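Local atomic coordinates of ABC transporter periplasmic peptide-binding protein (Pseudoalteromonas, PDB entry 4QFO), a protein that probably binds dipeptides in the bacterial periplasm and delivers them to an ABC transporter for uptake into the cell. Residues A325-N330 / I384-A389; W377-S382 / N415-R420. All coordinates share one frame; numbering follows the deposited sequence.

Contact 1: A325-N330 / I384-A389; sequences AVYYGN and IYNPNA. With LEU (leucine), chain D.
Y327 and P387 meet where the turn that follows helix 319-325 packs against the loop leading from strand 372-378 into helix 389-401, within the periplasmic-binding-protein fold of a family 5 solute-binding protein. The turn is a type I' beta turn from Y327 to N330, closed by N330 N on Y327 O at 2.8 Å. With CG lying beside its own backbone N (chi1 -68°), the Y327 ring reaches across to the other loop, its side chain running roughly perpendicular to that of P387, and Y327 CE1 comes to 3.4 Å from CD of P387. The hydroxyl goes further: Y327 OH donates a hydrogen bond to Y385 O, the carbonyl oxygen of Y385 lying in the plane of the Y327 ring, off its edge; the modelled separation of 2.5 Å is very short and its exact value doubtful.

V326 completes the patch. Its CG1 packs 4.0 Å from CG of P387, while the same proline carbon lies 3.5 Å from V326 O; M392 and L395 of helix 389-401 also touch the valine. N386 OD1 accepts from N388 N in an Asx turn, which shapes the backbone just before that helix, and N388 OD1 caps K391 N. Y385 is held at its backbone carbonyl by Y327, while the Y385 side chain reaches the ligand, Y385 OH donating to OXT of the bound leucine at 2.6 Å.

Contact 2: W377-S382 / N415-R420; sequences WAMPVS and NTFIQR. With LEU (leucine), chain D.
The end of strand 372-378 and the loop after it run past helix 414-422, with the closest backbone approach between M379 and F417, whose CA atoms are 7.3 Å apart. This is packing of a helix on a sheet in the alpha/beta core of a periplasmic-binding-protein fold: strand 372-378 pairs in parallel with 405-410 and 428-434, and backbone hydrogen bonds join W377 to strand 428-434 and A378 to V410 of strand 405-410. The gap is filled by side chains, above all the ring of F417.

A chi1 of -175° swings that ring out from the helix, and it lies against the backbone from W377 to P380. M379 CA stands over one face as a CH-pi contact, 4.2 Å from the ring centroid and 19° off its normal, and P380 CD lies over the same face, both atoms displaced from the ring centre toward its rim. The far end of the ring meets the strand, where F417 CE1 is 3.3 Å from A378 O. The W377 and F417 side chains run antiparallel alongside one another, CB of W377 lying 3.8 Å from CE1 of F417, and V429 of strand 428-434 touches both aromatic residues. A leucine in place of F417 would probably lose the flat face under M379 CA and P380 CD and open a gap beside W377.

One turn on, R420 uses its aliphatic base: CB of R420 rests 3.8 Å from CZ3 of W377, while its guanidinium makes a cation-pi contact with Y412. On another side of the helix, I418 turns to the ligand, its CD1 3.5 Å from CD2 of the bound leucine.

How the contacts relate
The two contacts, with centres about 16 Å apart, lie side by side next to the leucine-binding site. Along the chain their segments alternate: 325-330, 377-382, 384-389, then 415-420, so a single connection out of strand 372-378 serves both before entering helix 389-401. They also touch directly, Y385 CE1 lying 3.5 Å from M379 CE, with A389 CB close to M379 N. Contact 1 binds this connection to the turn after helix 319-325, contact 2 to helix 414-422. Y385 of 384-389 and I418 of 415-420 both lie at the bound leucine, so one segment of each contact lines the site.

Contact 1: A325-N330 / I384-A389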
loop_
_atom_site.group_PDB
_atom_site.type_symbol
_atom_site.label_atom_id
_atom_site.label_comp_id
_atom_site.label_asym_id
_atom_site.label_seq_id
_atom_site.Cartn_x
_atom_site.Cartn_y
_atom_site.Cartn_z
ATOM N N ALA A 325 17.686 11.621 13.449
ATOM C CA ALA A 325 16.661 12.048 14.413
ATOM C C ALA A 325 15.280 11.430 14.178
ATOM O O ALA A 325 14.542 11.181 15.128
ATOM C CB ALA A 325 16.549 13.561 14.415
ATOM N N VAL A 326 14.918 11.212 12.918
ATOM C CA VAL A 326 13.645 10.579 12.595
ATOM C C VAL A 326 13.768 9.046 12.508
ATOM O O VAL A 326 13.014 8.303 13.146
ATOM C CB VAL A 326 13.062 11.132 11.282
ATOM C CG1 VAL A 326 11.819 10.344 10.874
ATOM C CG2 VAL A 326 12.766 12.635 11.414
ATOM N N TYR A 327 14.727 8.566 11.726
ATOM C CA TYR A 327 14.863 7.124 11.547
ATOM C C TYR A 327 15.703 6.442 12.616
ATOM O O TYR A 327 15.818 5.221 12.600
ATOM C CB TYR A 327 15.395 6.790 10.156
ATOM C CG TYR A 327 14.404 7.120 9.066
ATOM C CD1 TYR A 327 13.461 6.178 8.643
ATOM C CD2 TYR A 327 14.402 8.375 8.465
ATOM C CE1 TYR A 327 12.554 6.479 7.649
ATOM C CE2 TYR A 327 13.496 8.688 7.468
ATOM C CZ TYR A 327 12.574 7.739 7.062
ATOM O OH TYR A 327 11.669 8.067 6.073
ATOM N N TYR A 328 16.278 7.226 13.531
ATOM C CA TYR A 328 17.061 6.697 14.654
ATOM C C TYR A 328 18.168 5.761 14.183
ATOM O O TYR A 328 18.402 4.723 14.794
ATOM C CB TYR A 328 16.154 5.932 15.620
ATOM C CG TYR A 328 15.401 6.805 16.588
ATOM C CD1 TYR A 328 14.687 7.913 16.137
ATOM C CD2 TYR A 328 15.387 6.515 17.956
ATOM C CE1 TYR A 328 13.990 8.720 17.014
ATOM C CE2 TYR A 328 14.690 7.314 18.849
ATOM C CZ TYR A 328 13.995 8.420 18.370
ATOM O OH TYR A 328 13.303 9.233 19.242
ATOM N N GLY A 329 18.820 6.108 13.081
ATOM C CA GLY A 329 19.858 5.262 12.523
ATOM C C GLY A 329 19.378 3.988 11.848
ATOM O O GLY A 329 20.202 3.206 11.380
ATOM N N ASN A 330 18.066 3.767 11.774
ATOM C CA ASN A 330 17.559 2.502 11.226
ATOM C C ASN A 330 17.208 2.476 9.741
ATOM O O ASN A 330 17.090 1.409 9.149
ATOM C CB ASN A 330 16.378 1.979 12.043
ATOM C CG ASN A 330 16.779 1.599 13.454
ATOM O OD1 ASN A 330 17.767 0.898 13.657
ATOM N ND2 ASN A 330 16.025 2.082 14.440
ATOM N N ILE A 384 5.979 2.508 7.606
ATOM C CA ILE A 384 7.252 1.832 7.437
ATOM C C ILE A 384 8.248 2.801 6.818
ATOM O O ILE A 384 9.397 2.896 7.253
ATOM C CB ILE A 384 7.106 0.576 6.569
ATOM C CG1 ILE A 384 6.187 -0.425 7.265
ATOM C CG2 ILE A 384 8.476 -0.064 6.298
ATOM C CD1 ILE A 384 5.584 -1.463 6.294
ATOM N N TYR A 385 7.788 3.558 5.831
ATOM C CA TYR A 385 8.678 4.430 5.087
ATOM C C TYR A 385 9.019 5.709 5.832
ATOM O O TYR A 385 9.932 6.432 5.436
ATOM C CB TYR A 385 8.109 4.737 3.696
ATOM C CG TYR A 385 6.639 5.101 3.662
ATOM C CD1 TYR A 385 6.219 6.406 3.890
ATOM C CD2 TYR A 385 5.672 4.145 3.366
ATOM C CE1 TYR A 385 4.882 6.747 3.836
ATOM C CE2 TYR A 385 4.330 4.470 3.314
ATOM C CZ TYR A 385 3.943 5.781 3.555
ATOM O OH TYR A 385 2.612 6.126 3.504
ATOM N N ASN A 386 8.302 5.974 6.921
ATOM C CA ASN A 386 8.456 7.229 7.665
ATOM C C ASN A 386 7.801 7.120 9.031
ATOM O O ASN A 386 6.583 7.233 9.150
ATOM C CB ASN A 386 7.867 8.428 6.899
ATOM C CG ASN A 386 8.166 9.773 7.583
ATOM O OD1 ASN A 386 8.514 9.829 8.772
ATOM N ND2 ASN A 386 8.036 10.858 6.826
ATOM N N PRO A 387 8.619 6.869 10.062
ATOM C CA PRO A 387 8.128 6.638 11.422
ATOM C C PRO A 387 7.592 7.902 12.096
ATOM O O PRO A 387 6.900 7.774 13.100
ATOM C CB PRO A 387 9.368 6.116 12.160
ATOM C CG PRO A 387 10.541 6.626 11.361
ATOM C CD PRO A 387 10.066 6.610 9.935
ATOM N N ASN A 388 7.897 9.087 11.561
ATOM C CA ASN A 388 7.456 10.328 12.189
ATOM C C ASN A 388 7.464 11.549 11.281
ATOM O O ASN A 388 8.385 12.368 11.337
ATOM C CB ASN A 388 8.305 10.626 13.426
ATOM C CG ASN A 388 7.631 11.617 14.364
ATOM O OD1 ASN A 388 6.746 12.370 13.962
ATOM N ND2 ASN A 388 8.066 11.634 15.609
ATOM N N ALA A 389 6.413 11.693 10.484
ATOM C CA ALA A 389 6.353 12.750 9.481
ATOM C C ALA A 389 6.334 14.140 10.116
ATOM O O ALA A 389 6.921 15.078 9.577
ATOM C CB ALA A 389 5.131 12.557 8.570
HETATM N N LEU D . -0.260 2.663 1.023
HETATM C CA LEU D . 0.073 3.871 1.751
HETATM C C LEU D . 0.312 3.472 3.197
HETATM O O LEU D . -0.350 2.548 3.686
HETATM C CB LEU D . -1.093 4.854 1.681
HETATM C CG LEU D . -1.129 5.961 0.627
HETATM C CD1 LEU D . -0.363 5.588 -0.619
HETATM C CD2 LEU D . -2.578 6.352 0.311
HETATM O OXT LEU D . 1.149 4.050 3.908
#

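Contact 2: W377-S382 / N415-R420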
loop_
_atom_site.group_PDB
_atom_site.type_symbol
_atom_site.label_atom_id
_atom_site.label_comp_id
_atom_site.label_asym_id
_atom_site.label_seq_id
_atom_site.Cartn_x
_atom_site.Cartn_y
_atom_site.Cartn_z
ATOM N N TRP A 377 2.511 19.056 4.284
ATOM C CA TRP A 377 1.496 18.204 4.878
ATOM C C TRP A 377 2.171 16.951 5.440
ATOM O O TRP A 377 2.851 16.229 4.714
ATOM C CB TRP A 377 0.451 17.829 3.823
ATOM C CG TRP A 377 -0.490 18.948 3.483
ATOM C CD1 TRP A 377 -0.160 20.229 3.111
ATOM C CD2 TRP A 377 -1.920 18.883 3.469
ATOM N NE1 TRP A 377 -1.299 20.957 2.873
ATOM C CE2 TRP A 377 -2.393 20.158 3.090
ATOM C CE3 TRP A 377 -2.847 17.875 3.753
ATOM C CZ2 TRP A 377 -3.750 20.448 2.986
ATOM C CZ3 TRP A 377 -4.200 18.163 3.635
ATOM C CH2 TRP A 377 -4.638 19.438 3.260
ATOM N N ALA A 378 1.984 16.707 6.730
ATOM C CA ALA A 378 2.677 15.642 7.427
ATOM C C ALA A 378 1.701 14.578 7.894
ATOM O O ALA A 378 0.681 14.885 8.507
ATOM C CB ALA A 378 3.421 16.206 8.612
ATOM N N MET A 379 2.027 13.328 7.602
ATOM C CA MET A 379 1.222 12.181 8.034
ATOM C C MET A 379 1.112 12.114 9.545
ATOM O O MET A 379 2.103 12.300 10.250
ATOM C CB MET A 379 1.827 10.877 7.510
ATOM C CG MET A 379 2.211 10.949 6.054
ATOM S SD MET A 379 2.801 9.383 5.451
ATOM C CE MET A 379 4.412 9.342 6.208
ATOM N N PRO A 380 -0.101 11.837 10.042
ATOM C CA PRO A 380 -0.441 11.790 11.470
ATOM C C PRO A 380 -0.065 10.482 12.150
ATOM O O PRO A 380 -0.126 10.412 13.379
ATOM C CB PRO A 380 -1.972 11.904 11.452
ATOM C CG PRO A 380 -2.352 11.180 10.236
ATOM C CD PRO A 380 -1.283 11.584 9.201
ATOM N N VAL A 381 0.253 9.448 11.379
ATOM C CA VAL A 381 0.635 8.162 11.960
ATOM C C VAL A 381 1.947 7.679 11.362
ATOM O O VAL A 381 2.385 8.136 10.294
ATOM C CB VAL A 381 -0.439 7.073 11.761
ATOM C CG1 VAL A 381 -1.691 7.364 12.601
ATOM C CG2 VAL A 381 -0.800 6.937 10.294
ATOM N N SER A 382 2.566 6.749 12.072
ATOM C CA SER A 382 3.854 6.201 11.707
ATOM C C SER A 382 3.688 5.194 10.554
ATOM O O SER A 382 2.767 4.384 10.572
ATOM C CB SER A 382 4.458 5.547 12.951
ATOM O OG SER A 382 5.631 4.827 12.652
ATOM N N ASN A 415 -6.963 8.886 7.340
ATOM C CA ASN A 415 -7.835 8.678 6.187
ATOM C C ASN A 415 -8.286 9.996 5.579
ATOM O O ASN A 415 -8.375 10.116 4.356
ATOM C CB ASN A 415 -9.046 7.810 6.544
ATOM C CG ASN A 415 -8.654 6.402 6.952
ATOM O OD1 ASN A 415 -7.826 5.766 6.300
ATOM N ND2 ASN A 415 -9.251 5.906 8.034
ATOM N N THR A 416 -8.562 10.981 6.435
ATOM C CA THR A 416 -9.003 12.285 5.967
ATOM C C THR A 416 -7.855 12.935 5.210
ATOM O O THR A 416 -8.053 13.541 4.168
ATOM C CB THR A 416 -9.442 13.198 7.136
ATOM O OG1 THR A 416 -10.435 12.531 7.938
ATOM C CG2 THR A 416 -10.007 14.515 6.604
ATOM N N PHE A 417 -6.657 12.804 5.776
ATOM C CA PHE A 417 -5.394 13.261 5.191
ATOM C C PHE A 417 -5.189 12.735 3.771
ATOM O O PHE A 417 -4.967 13.504 2.831
ATOM C CB PHE A 417 -4.251 12.769 6.080
ATOM C CG PHE A 417 -2.898 13.263 5.673
ATOM C CD1 PHE A 417 -2.417 14.483 6.145
ATOM C CD2 PHE A 417 -2.083 12.496 4.850
ATOM C CE1 PHE A 417 -1.165 14.938 5.774
ATOM C CE2 PHE A 417 -0.825 12.955 4.479
ATOM C CZ PHE A 417 -0.366 14.175 4.945
ATOM N N ILE A 418 -5.268 11.418 3.621
ATOM C CA ILE A 418 -5.130 10.791 2.313
ATOM C C ILE A 418 -6.148 11.339 1.294
ATOM O O ILE A 418 -5.809 11.656 0.148
ATOM C CB ILE A 418 -5.249 9.262 2.448
ATOM C CG1 ILE A 418 -3.953 8.702 3.046
ATOM C CG2 ILE A 418 -5.575 8.623 1.116
ATOM C CD1 ILE A 418 -4.039 7.236 3.414
ATOM N N GLN A 419 -7.397 11.448 1.721
ATOM C CA GLN A 419 -8.445 12.009 0.884
ATOM C C GLN A 419 -8.103 13.427 0.364
ATOM O O GLN A 419 -8.338 13.754 -0.803
ATOM C CB GLN A 419 -9.744 12.027 1.678
ATOM C CG GLN A 419 -10.747 13.045 1.208
ATOM C CD GLN A 419 -11.730 12.467 0.235
ATOM O OE1 GLN A 419 -11.406 11.552 -0.528
ATOM N NE2 GLN A 419 -12.955 12.985 0.262
ATOM N N ARG A 420 -7.538 14.262 1.227
ATOM C CA ARG A 420 -7.262 15.642 0.848
ATOM C C ARG A 420 -6.027 15.789 -0.025
ATOM O O ARG A 420 -5.933 16.731 -0.822
ATOM C CB ARG A 420 -7.227 16.531 2.083
ATOM C CG ARG A 420 -8.617 16.630 2.670
ATOM C CD ARG A 420 -8.710 17.524 3.861
ATOM N NE ARG A 420 -10.098 17.619 4.296
ATOM C CZ ARG A 420 -10.482 18.123 5.463
ATOM N NH1 ARG A 420 -9.577 18.574 6.318
ATOM N NH2 ARG A 420 -11.768 18.167 5.779
HETATM N N LEU D . -0.260 2.663 1.023
HETATM C CA LEU D . 0.073 3.871 1.751
HETATM C C LEU D . 0.312 3.472 3.197
HETATM O O LEU D . -0.350 2.548 3.686
HETATM C CB LEU D . -1.093 4.854 1.681
HETATM C CG LEU D . -1.129 5.961 0.627
HETATM C CD1 LEU D . -0.363 5.588 -0.619
HETATM C CD2 LEU D . -2.578 6.352 0.311
HETATM O OXT LEU D . 1.149 4.050 3.908
#